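Local coordinates for protein aldehyde Dehydrogenase (Burkholderia cenocepacia, PDB 4O6R) that probably oxidises aldehydes with NAD(P)+ as a member of the aldehyde dehydrogenase family, and binds AMP in a nucleotide pocket, at residues Q92-S95 with G99-I102. Residues are numbered along the deposited sequence; the frame is centred on the assembly and turned at random.
Sequences QLES and GHPI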
# COMPACT_ATOMS: atom_id res chain seq x y z
N GLN A 92 -8.64 25.30 -29.84
CA GLN A 92 -9.35 26.43 -30.39
C GLN A 92 -10.62 26.74 -29.61
O GLN A 92 -10.89 27.90 -29.30
CB GLN A 92 -9.68 26.22 -31.87
CG GLN A 92 -8.47 26.24 -32.79
CD GLN A 92 -7.91 27.65 -33.00
OE1 GLN A 92 -8.64 28.63 -32.93
NE2 GLN A 92 -6.63 27.73 -33.31
N LEU A 93 -11.41 25.71 -29.28
CA LEU A 93 -12.69 25.92 -28.59
C LEU A 93 -12.46 26.45 -27.17
O LEU A 93 -13.09 27.43 -26.73
CB LEU A 93 -13.51 24.63 -28.56
CG LEU A 93 -14.90 24.70 -27.93
CD1 LEU A 93 -15.78 25.68 -28.66
CD2 LEU A 93 -15.57 23.33 -27.97
N GLU A 94 -11.51 25.83 -26.47
CA GLU A 94 -11.14 26.27 -25.12
C GLU A 94 -10.67 27.74 -25.11
O GLU A 94 -11.14 28.54 -24.30
CB GLU A 94 -10.07 25.33 -24.51
CG GLU A 94 -9.71 25.59 -23.04
CD GLU A 94 -10.77 25.16 -22.03
OE1 GLU A 94 -11.97 25.06 -22.38
OE2 GLU A 94 -10.43 24.96 -20.84
N SER A 95 -9.77 28.10 -26.04
CA SER A 95 -9.30 29.49 -26.17
C SER A 95 -10.42 30.49 -26.48
O SER A 95 -10.42 31.59 -25.95
CB SER A 95 -8.18 29.63 -27.22
OG SER A 95 -7.00 28.97 -26.77
N GLY A 99 -10.53 32.58 -23.09
CA GLY A 99 -9.51 33.58 -23.26
C GLY A 99 -8.07 33.08 -23.11
O GLY A 99 -7.15 33.86 -23.27
N HIS A 100 -7.86 31.81 -22.78
CA HIS A 100 -6.50 31.30 -22.67
C HIS A 100 -5.83 31.47 -24.02
O HIS A 100 -6.44 31.14 -25.03
CB HIS A 100 -6.49 29.83 -22.36
CG HIS A 100 -7.11 29.47 -21.05
ND1 HIS A 100 -7.14 28.17 -20.58
CD2 HIS A 100 -7.79 30.21 -20.14
CE1 HIS A 100 -7.78 28.13 -19.43
NE2 HIS A 100 -8.18 29.36 -19.13
N PRO A 101 -4.58 31.96 -24.04
CA PRO A 101 -3.84 31.98 -25.32
C PRO A 101 -3.84 30.60 -25.99
O PRO A 101 -3.64 29.58 -25.34
CB PRO A 101 -2.43 32.39 -24.89
CG PRO A 101 -2.66 33.25 -23.67
CD PRO A 101 -3.84 32.66 -22.97
N ILE A 102 -4.03 30.57 -27.30
CA ILE A 102 -4.01 29.33 -28.06
C ILE A 102 -2.72 28.54 -27.83
O ILE A 102 -2.73 27.33 -27.80
CB ILE A 102 -4.26 29.61 -29.57
CG1 ILE A 102 -4.40 28.32 -30.40
CG2 ILE A 102 -3.17 30.50 -30.15
CD1 ILE A 102 -5.57 27.41 -30.03
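With chi1 at -68°, Ser95 turns its hydroxyl to the side facing away from its own carbonyl carbon and hands it to the chain that doubles back past the helix end; Ile102, its CG1 anti to the backbone N (chi1 -173°), sends CD1 back toward Gln92. The Ser95 OG donates to His100 O at 2.8 Å, reaching the oxygen from above the carbonyl plane, and OG also lies 3.3 Å from Ile102 CA. One turn earlier, the amide of Gln92 lies across the end of the isoleucine, NE2 3.5 Å from Ile102 CD1, while Glu88 takes a hydrogen bond from that NE2. The backbone closes the turn: Gly99 N donates to Ser95 O at 3.0 Å, a last helical bond, and Gly99 is the first residue to leave the helical conformation, with a positive phi of 88°. Glu94 OE2 stands obliquely off the His100 ring, 4.4 Å from CE1; the Ser188 hydroxyl is hydrogen-bonded to OE1 and Leu160 N to OE2, while Asp109 is hydrogen-bonded to His100 ND1. The contact is thus a buried turn linking consecutive helices: helix 87-98 ends, Pro101 takes the N-cap position, and helix 102-123 sets off, with its Ser105 hydrogen-bonded to the Ser95 hydroxyl and Glu94 facing helices 159-172 and 187-199.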